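Vascular protein tyrosine phosphatase 1 (Rattus norvegicus, PDB 3I36) probably hydrolyses phosphotyrosine in proteins to tyrosine and phosphate, the task of the catalytic domain of this receptor-type phosphatase, which is the part crystallised. Local coordinates at residues N74-V79 against H243-V248; D98-N103 against I115-P120; T251-A256 against L285-E290. All coordinates share one frame; numbering follows the deposited sequence.

Interaction 1: residues N74-V79 against H243-V248; sequences NRYNNV and HCSAGV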
loop_
_atom_site.group_PDB
_atom_site.type_symbol
_atom_site.label_atom_id
_atom_site.label_comp_id
_atom_site.label_asym_id
_atom_site.label_seq_id
_atom_site.Cartn_x
_atom_site.Cartn_y
_atom_site.Cartn_z
ATOM N N ASN A 74 -8.415 -14.255 4.009
ATOM C CA ASN A 74 -8.594 -12.853 4.333
ATOM C C ASN A 74 -8.263 -12.603 5.780
ATOM O O ASN A 74 -8.774 -13.286 6.665
ATOM C CB ASN A 74 -10.028 -12.441 4.072
ATOM C CG ASN A 74 -10.417 -12.641 2.645
ATOM O OD1 ASN A 74 -9.644 -12.343 1.745
ATOM N ND2 ASN A 74 -11.619 -13.151 2.426
ATOM N N ARG A 75 -7.399 -11.632 6.018
ATOM C CA ARG A 75 -7.020 -11.307 7.372
ATOM C C ARG A 75 -8.209 -10.759 8.131
ATOM O O ARG A 75 -8.473 -11.148 9.268
ATOM C CB ARG A 75 -5.899 -10.277 7.371
ATOM C CG ARG A 75 -5.474 -9.853 8.778
ATOM C CD ARG A 75 -4.188 -9.025 8.740
ATOM N NE ARG A 75 -3.017 -9.845 8.417
ATOM C CZ ARG A 75 -2.433 -10.668 9.278
ATOM N NH1 ARG A 75 -2.912 -10.784 10.521
ATOM N NH2 ARG A 75 -1.378 -11.378 8.909
ATOM N N TYR A 76 -8.924 -9.841 7.498
ATOM C CA TYR A 76 -10.130 -9.263 8.098
ATOM C C TYR A 76 -11.320 -9.523 7.205
ATOM O O TYR A 76 -11.263 -9.277 6.007
ATOM C CB TYR A 76 -9.953 -7.755 8.290
ATOM C CG TYR A 76 -8.723 -7.432 9.085
ATOM C CD1 TYR A 76 -8.676 -7.691 10.454
ATOM C CD2 TYR A 76 -7.599 -6.888 8.478
ATOM C CE1 TYR A 76 -7.560 -7.410 11.187
ATOM C CE2 TYR A 76 -6.463 -6.608 9.211
ATOM C CZ TYR A 76 -6.451 -6.870 10.566
ATOM O OH TYR A 76 -5.324 -6.598 11.308
ATOM N N ASN A 77 -12.401 -10.017 7.791
ATOM C CA ASN A 77 -13.564 -10.411 7.007
ATOM C C ASN A 77 -14.233 -9.238 6.302
ATOM O O ASN A 77 -14.982 -9.420 5.343
ATOM C CB ASN A 77 -14.578 -11.125 7.902
ATOM C CG ASN A 77 -15.650 -11.831 7.105
ATOM O OD1 ASN A 77 -15.406 -12.287 5.986
ATOM N ND2 ASN A 77 -16.851 -11.920 7.672
ATOM N N ASN A 78 -13.963 -8.029 6.776
ATOM C CA ASN A 78 -14.559 -6.843 6.174
ATOM C C ASN A 78 -13.560 -6.053 5.342
ATOM O O ASN A 78 -13.798 -4.904 4.976
ATOM C CB ASN A 78 -15.201 -5.949 7.235
ATOM C CG ASN A 78 -14.186 -5.351 8.187
ATOM O OD1 ASN A 78 -13.056 -5.838 8.309
ATOM N ND2 ASN A 78 -14.588 -4.284 8.879
ATOM N N VAL A 79 -12.425 -6.669 5.054
ATOM C CA VAL A 79 -11.514 -6.081 4.095
ATOM C C VAL A 79 -11.287 -7.066 2.976
ATOM O O VAL A 79 -10.399 -7.920 3.033
ATOM C CB VAL A 79 -10.192 -5.678 4.737
ATOM C CG1 VAL A 79 -9.282 -5.073 3.687
ATOM C CG2 VAL A 79 -10.453 -4.680 5.878
ATOM N N HIS A 243 1.662 -2.942 1.805
ATOM C CA HIS A 243 0.758 -3.566 2.756
ATOM C C HIS A 243 1.029 -3.025 4.135
ATOM O O HIS A 243 2.126 -2.540 4.424
ATOM C CB HIS A 243 0.915 -5.083 2.761
ATOM C CG HIS A 243 2.164 -5.547 3.439
ATOM N ND1 HIS A 243 2.220 -5.805 4.790
ATOM C CD2 HIS A 243 3.408 -5.779 2.956
ATOM C CE1 HIS A 243 3.443 -6.195 5.114
ATOM N NE2 HIS A 243 4.186 -6.181 4.021
ATOM N N CYS A 244 0.009 -3.085 4.976
ATOM C CA CYS A 244 0.181 -2.864 6.396
ATOM C C CYS A 244 -0.468 -4.097 6.990
ATOM O O CYS A 244 -0.067 -5.216 6.670
ATOM C CB CYS A 244 -0.515 -1.572 6.836
ATOM S SG CYS A 244 -2.089 -1.250 5.962
ATOM N N SER A 245 -1.491 -3.904 7.812
ATOM C CA SER A 245 -2.298 -4.982 8.374
ATOM C C SER A 245 -3.333 -5.448 7.356
ATOM O O SER A 245 -3.267 -6.524 6.750
ATOM C CB SER A 245 -3.050 -4.439 9.603
ATOM O OG SER A 245 -3.826 -3.274 9.282
ATOM N N ALA A 246 -4.324 -4.590 7.190
ATOM C CA ALA A 246 -5.424 -4.866 6.292
ATOM C C ALA A 246 -5.072 -4.454 4.855
ATOM O O ALA A 246 -5.723 -4.863 3.897
ATOM C CB ALA A 246 -6.660 -4.155 6.770
ATOM N N GLY A 247 -4.031 -3.647 4.713
ATOM C CA GLY A 247 -3.625 -3.187 3.409
ATOM C C GLY A 247 -4.580 -2.127 2.895
ATOM O O GLY A 247 -4.824 -2.033 1.703
ATOM N N VAL A 248 -5.144 -1.335 3.796
ATOM C CA VAL A 248 -6.039 -0.278 3.346
ATOM C C VAL A 248 -5.731 1.079 3.943
ATOM O O VAL A 248 -5.742 2.078 3.231
ATOM C CB VAL A 248 -7.537 -0.643 3.557
ATOM C CG1 VAL A 248 -7.847 -1.956 2.869
ATOM C CG2 VAL A 248 -7.883 -0.702 5.049
#
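With CG of Y76 anti to its own carbonyl carbon (chi1 -55°), the phenol ring is laid along S245 and A246, its CD2 atom 3.4 Å from the A246 CB and its OH 3.6 Å from the S245 CB. The carbonyl carbon of S245 lies at the ring edge, in plane, while CG of R75 sits over one face, offset toward the rim. R75 extends past the ring, then bends at chi3 (-72°). Its CD packs 3.3 Å from the S245 O, while NE bonds the carbonyl of G119. V79 uses both branches: CG1 meets V248 CG1 at 3.5 Å, and CG2 lies 3.9 Å from the A246 CB. A type I turn, closed by V79 N on Y76 O, brings Y76 and V79 to the same methyl group of A246. Within the signature loop, H243 ND1 donates almost straight (171°) to a lone pair of C244 O at 3.0 Å, and R283 holds the carbonyls of A246 and G247. Such a fit of the phosphotyrosine loop against the phosphate-binding signature loop, where C244 is probably the phosphocysteine nucleophile, is a hallmark of the protein tyrosine phosphatase active site.

Interaction 2: residues D98-N103 against I115-P120; sequences DYINAN and IATQGP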
loop_
_atom_site.group_PDB
_atom_site.type_symbol
_atom_site.label_atom_id
_atom_site.label_comp_id
_atom_site.label_asym_id
_atom_site.label_seq_id
_atom_site.Cartn_x
_atom_site.Cartn_y
_atom_site.Cartn_z
ATOM N N ASP A 98 -6.310 -18.822 -7.390
ATOM C CA ASP A 98 -5.977 -17.524 -7.964
ATOM C C ASP A 98 -6.092 -16.427 -6.918
ATOM O O ASP A 98 -5.748 -15.267 -7.158
ATOM C CB ASP A 98 -6.853 -17.218 -9.191
ATOM C CG ASP A 98 -8.273 -16.762 -8.832
ATOM O OD1 ASP A 98 -8.623 -16.592 -7.641
ATOM O OD2 ASP A 98 -9.056 -16.553 -9.776
ATOM N N TYR A 99 -6.540 -16.806 -5.735
ATOM C CA TYR A 99 -7.022 -15.801 -4.808
ATOM C C TYR A 99 -5.965 -15.312 -3.856
ATOM O O TYR A 99 -5.261 -16.096 -3.216
ATOM C CB TYR A 99 -8.208 -16.295 -3.986
ATOM C CG TYR A 99 -8.687 -15.193 -3.097
ATOM C CD1 TYR A 99 -9.542 -14.212 -3.590
ATOM C CD2 TYR A 99 -8.239 -15.083 -1.786
ATOM C CE1 TYR A 99 -9.957 -13.164 -2.799
ATOM C CE2 TYR A 99 -8.663 -14.037 -0.971
ATOM C CZ TYR A 99 -9.522 -13.078 -1.498
ATOM O OH TYR A 99 -9.940 -12.036 -0.722
ATOM N N ILE A 100 -5.885 -13.994 -3.750
ATOM C CA ILE A 100 -5.129 -13.380 -2.683
ATOM C C ILE A 100 -5.826 -12.082 -2.347
ATOM O O ILE A 100 -6.419 -11.426 -3.217
ATOM C CB ILE A 100 -3.672 -13.119 -3.088
ATOM C CG1 ILE A 100 -2.889 -12.527 -1.898
ATOM C CG2 ILE A 100 -3.642 -12.207 -4.321
ATOM C CD1 ILE A 100 -1.373 -12.696 -2.014
ATOM N N ASN A 101 -5.793 -11.725 -1.076
ATOM C CA ASN A 101 -6.430 -10.506 -0.659
ATOM C C ASN A 101 -5.527 -9.347 -1.034
ATOM O O ASN A 101 -4.663 -8.939 -0.258
ATOM C CB ASN A 101 -6.696 -10.501 0.833
ATOM C CG ASN A 101 -7.604 -9.367 1.226
ATOM O OD1 ASN A 101 -7.352 -8.214 0.859
ATOM N ND2 ASN A 101 -8.682 -9.680 1.939
ATOM N N ALA A 102 -5.717 -8.864 -2.254
ATOM C CA ALA A 102 -4.858 -7.847 -2.841
ATOM C C ALA A 102 -5.578 -7.268 -4.036
ATOM O O ALA A 102 -6.319 -7.968 -4.734
ATOM C CB ALA A 102 -3.521 -8.456 -3.286
ATOM N N ASN A 103 -5.353 -5.985 -4.285
ATOM C CA ASN A 103 -5.905 -5.351 -5.470
ATOM C C ASN A 103 -4.846 -4.490 -6.106
ATOM O O ASN A 103 -4.019 -3.904 -5.410
ATOM C CB ASN A 103 -7.068 -4.433 -5.105
ATOM C CG ASN A 103 -8.227 -5.188 -4.537
ATOM O OD1 ASN A 103 -9.102 -5.670 -5.270
ATOM N ND2 ASN A 103 -8.248 -5.300 -3.229
ATOM N N ILE A 115 0.195 -2.756 -5.896
ATOM C CA ILE A 115 -0.719 -3.754 -5.398
ATOM C C ILE A 115 -0.870 -3.450 -3.931
ATOM O O ILE A 115 0.121 -3.371 -3.200
ATOM C CB ILE A 115 -0.171 -5.147 -5.556
ATOM C CG1 ILE A 115 -0.152 -5.521 -7.034
ATOM C CG2 ILE A 115 -1.019 -6.132 -4.740
ATOM C CD1 ILE A 115 0.624 -6.776 -7.318
ATOM N N ALA A 116 -2.103 -3.228 -3.503
ATOM C CA ALA A 116 -2.363 -3.091 -2.083
ATOM C C ALA A 116 -2.817 -4.452 -1.594
ATOM O O ALA A 116 -3.718 -5.063 -2.158
ATOM C CB ALA A 116 -3.440 -2.046 -1.817
ATOM N N THR A 117 -2.188 -4.930 -0.541
ATOM C CA THR A 117 -2.542 -6.233 -0.033
ATOM C C THR A 117 -2.466 -6.221 1.478
ATOM O O THR A 117 -1.880 -5.318 2.068
ATOM C CB THR A 117 -1.618 -7.316 -0.629
ATOM O OG1 THR A 117 -2.133 -8.608 -0.301
ATOM C CG2 THR A 117 -0.196 -7.180 -0.084
ATOM N N GLN A 118 -3.071 -7.222 2.106
ATOM C CA GLN A 118 -3.032 -7.329 3.546
ATOM C C GLN A 118 -1.685 -7.894 3.971
ATOM O O GLN A 118 -0.968 -8.502 3.170
ATOM C CB GLN A 118 -4.120 -8.283 4.001
ATOM C CG GLN A 118 -3.848 -9.700 3.547
ATOM C CD GLN A 118 -4.994 -10.643 3.846
ATOM O OE1 GLN A 118 -6.123 -10.217 4.097
ATOM N NE2 GLN A 118 -4.714 -11.935 3.792
ATOM N N GLY A 119 -1.342 -7.709 5.236
ATOM C CA GLY A 119 -0.177 -8.388 5.771
ATOM C C GLY A 119 -0.532 -9.858 5.695
ATOM O O GLY A 119 -1.608 -10.257 6.148
ATOM N N PRO A 120 0.350 -10.669 5.102
ATOM C CA PRO A 120 -0.086 -12.040 4.854
ATOM C C PRO A 120 -0.224 -12.846 6.132
ATOM O O PRO A 120 0.361 -12.530 7.169
ATOM C CB PRO A 120 1.045 -12.616 3.999
ATOM C CG PRO A 120 2.223 -11.742 4.309
ATOM C CD PRO A 120 1.637 -10.386 4.448
#
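The carboxamides of N101 and Q118 stack with their planes 20° apart, although the two side chains cross at about a right angle. Q118 reaches over with an extended chain, and its OE1 comes within 3.3 Å of the N101 CB. The two amides stack without bonding, the approach of N101 ND2 to Q118 OE1 being poorly angled, and their polar atoms are held elsewhere: N101 ND2 on V79 O and N74 OD1, N101 OD1 on R283, Q118 OE1 on the backbone N of R75, and Q118 NE2 on K73 O. Each amide is thereby fixed in rotation by its own partners. Next along the chain, T117 sets OG1 anti to its backbone N (chi1 -170°), where the hydroxyl donates to N101 O at 2.6 Å from above the carbonyl plane, 35° out of it. The same oxygen accepts a weak bond from Q118 N at 3.3 Å. N101 centres an inverse gamma turn, the corner at which the chain enters strand 102-105; with strand 114-117 this strand makes a beta hairpin at one margin of the central mixed sheet of the phosphatase fold. A102 and T117 form its non-hydrogen-bonded pair, and their CB atoms are squeezed to 3.5 Å. The methyl of A102 also meets I115 CG2 at 3.7 Å, and M131 of helix 125-134 covers both A102 and T117. On the other face lie N103 and A116, the hydrogen-bonded pair, joined by N103 N to A116 O and A116 N to N103 O, both 2.8 Å. The A116 O additionally receives a CA-H...O contact from A102 CA at 3.1 Å.

Interaction 3: residues T251-A256 against L285-E290; sequences TGTFIA and LMVQTE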
loop_
_atom_site.group_PDB
_atom_site.type_symbol
_atom_site.label_atom_id
_atom_site.label_comp_id
_atom_site.label_asym_id
_atom_site.label_seq_id
_atom_site.Cartn_x
_atom_site.Cartn_y
_atom_site.Cartn_z
ATOM N N THR A 251 -1.601 1.749 4.091
ATOM C CA THR A 251 -1.296 1.410 2.711
ATOM C C THR A 251 -1.887 2.439 1.774
ATOM O O THR A 251 -1.198 2.953 0.899
ATOM C CB THR A 251 -1.825 0.013 2.385
ATOM O OG1 THR A 251 -0.991 -0.945 3.043
ATOM C CG2 THR A 251 -1.816 -0.241 0.877
ATOM N N GLY A 252 -3.163 2.743 1.964
ATOM C CA GLY A 252 -3.832 3.706 1.105
ATOM C C GLY A 252 -3.217 5.071 1.284
ATOM O O GLY A 252 -3.079 5.835 0.342
ATOM N N THR A 253 -2.859 5.389 2.521
ATOM C CA THR A 253 -2.241 6.669 2.809
ATOM C C THR A 253 -0.917 6.782 2.064
ATOM O O THR A 253 -0.651 7.774 1.398
ATOM C CB THR A 253 -2.049 6.849 4.324
ATOM O OG1 THR A 253 -3.327 6.758 4.959
ATOM C CG2 THR A 253 -1.431 8.204 4.647
ATOM N N PHE A 254 -0.103 5.746 2.150
ATOM C CA PHE A 254 1.174 5.768 1.473
ATOM C C PHE A 254 0.978 5.908 -0.041
ATOM O O PHE A 254 1.636 6.714 -0.706
ATOM C CB PHE A 254 1.938 4.496 1.766
ATOM C CG PHE A 254 3.213 4.393 0.996
ATOM C CD1 PHE A 254 4.368 4.971 1.487
ATOM C CD2 PHE A 254 3.244 3.769 -0.227
ATOM C CE1 PHE A 254 5.542 4.906 0.788
ATOM C CE2 PHE A 254 4.425 3.702 -0.947
ATOM C CZ PHE A 254 5.579 4.273 -0.423
ATOM N N ILE A 255 0.069 5.117 -0.591
ATOM C CA ILE A 255 -0.139 5.168 -2.029
ATOM C C ILE A 255 -0.623 6.551 -2.435
ATOM O O ILE A 255 -0.149 7.140 -3.421
ATOM C CB ILE A 255 -1.135 4.114 -2.489
ATOM C CG1 ILE A 255 -0.506 2.721 -2.361
ATOM C CG2 ILE A 255 -1.570 4.402 -3.941
ATOM C CD1 ILE A 255 -1.466 1.615 -2.703
ATOM N N ALA A 256 -1.547 7.094 -1.654
ATOM C CA ALA A 256 -2.077 8.419 -1.968
ATOM C C ALA A 256 -0.969 9.456 -1.901
ATOM O O ALA A 256 -0.884 10.332 -2.751
ATOM C CB ALA A 256 -3.211 8.790 -1.011
ATOM N N LEU A 285 -11.912 0.793 1.846
ATOM C CA LEU A 285 -11.347 1.415 3.032
ATOM C C LEU A 285 -10.012 2.114 2.821
ATOM O O LEU A 285 -9.388 2.536 3.785
ATOM C CB LEU A 285 -11.195 0.360 4.129
ATOM C CG LEU A 285 -12.519 -0.196 4.631
ATOM C CD1 LEU A 285 -12.287 -1.386 5.520
ATOM C CD2 LEU A 285 -13.306 0.905 5.366
ATOM N N MET A 286 -9.555 2.216 1.578
ATOM C CA MET A 286 -8.261 2.841 1.330
ATOM C C MET A 286 -8.269 4.218 1.963
ATOM O O MET A 286 -9.164 5.017 1.683
ATOM C CB MET A 286 -7.982 2.938 -0.166
ATOM C CG MET A 286 -8.052 1.592 -0.878
ATOM S SD MET A 286 -6.999 0.368 -0.072
ATOM C CE MET A 286 -5.414 1.114 -0.339
ATOM N N VAL A 287 -7.286 4.474 2.826
ATOM C CA VAL A 287 -7.278 5.654 3.687
ATOM C C VAL A 287 -8.469 5.493 4.615
ATOM O O VAL A 287 -9.575 5.979 4.369
ATOM C CB VAL A 287 -7.322 6.989 2.896
ATOM C CG1 VAL A 287 -7.132 8.185 3.847
ATOM C CG2 VAL A 287 -6.230 6.993 1.837
ATOM N N GLN A 288 -8.207 4.776 5.690
ATOM C CA GLN A 288 -9.258 4.093 6.413
ATOM C C GLN A 288 -9.834 4.926 7.540
ATOM O O GLN A 288 -10.915 4.637 8.031
ATOM C CB GLN A 288 -8.699 2.795 6.967
ATOM C CG GLN A 288 -9.704 1.975 7.724
ATOM C CD GLN A 288 -9.130 0.651 8.107
ATOM O OE1 GLN A 288 -7.906 0.508 8.234
ATOM N NE2 GLN A 288 -9.994 -0.345 8.265
ATOM N N THR A 289 -9.107 5.962 7.945
ATOM C CA THR A 289 -9.580 6.835 8.998
ATOM C C THR A 289 -9.548 8.281 8.514
ATOM O O THR A 289 -8.785 8.643 7.627
ATOM C CB THR A 289 -8.714 6.709 10.281
ATOM O OG1 THR A 289 -7.417 7.268 10.037
ATOM C CG2 THR A 289 -8.557 5.256 10.671
ATOM N N GLU A 290 -10.390 9.106 9.103
ATOM C CA GLU A 290 -10.385 10.512 8.779
ATOM C C GLU A 290 -9.021 11.118 9.119
ATOM O O GLU A 290 -8.523 11.961 8.395
ATOM C CB GLU A 290 -11.484 11.200 9.573
ATOM C CG GLU A 290 -11.742 12.601 9.177
ATOM C CD GLU A 290 -12.825 13.187 10.034
ATOM O OE1 GLU A 290 -13.983 12.796 9.826
ATOM O OE2 GLU A 290 -12.501 14.004 10.919
#
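The CE methyl of M286 lies against the bare backbone of G252, 3.4 Å from its CA, and also meets T251, whose CG2 is 4.0 Å from M286 CE. The thioether chain is bent at both chi2 (-53°) and chi3 (-64°), a curl that turns the tip of M286 back toward helix 249-267. G252 has no side chain, and the direction a CB would take is filled by the backbone of M286 and V287; the CA atoms of G252 and M286 consequently stand only 4.5 Å apart. V287, at positive phi (64°), comes down beside the same glycine: its CG2 packs 3.6 Å from the G252 C and 3.8 Å from the T253 N, while CG1 lies 4.2 Å from the T253 OG1. That hydroxyl is itself engaged with G249 O inside the helix. The loop thus seats two adjacent side chains along one glycine step of the helix that follows the signature loop. It is the Q-loop of the phosphatase fold, and it carries Q288, probably a substrate-binding residue; T289 then caps helix 290-305 by bonding the backbone N of Q292. Polar backbone groups of the loop are satisfied from elsewhere, the carbonyl of M286 by R280, and that of V287 by both R280 and Y50. With methyls meeting mainly backbone and no polar pair bonded across it, the fit depends on close shape, probably more than on polar bonding: closeness at G252 sets the spacing, and directional bonds are made to residues outside the two segments, R280, Y50 and V248.

The three contacts surround the phosphate-binding loop in sequence. Interactions 1 and 2, with centres about 8 Å apart, are tied by N101 ND2, which bonds V79 O at 2.7 Å, linking the hairpin corner to the phosphotyrosine loop. Interaction 3, about 12 Å from the centre of interaction 1, joins it through V248: V248 O receives V287 N at 2.9 Å, and V248 CG2 lies 3.4 Å from Q288 OE1. Next to the probable nucleophile, T251 OG1 packs 3.1 Å from C244 N. Interactions 2 and 3, centred about 15 Å apart, still touch through A116 CB and T251 CG2, 3.6 Å apart.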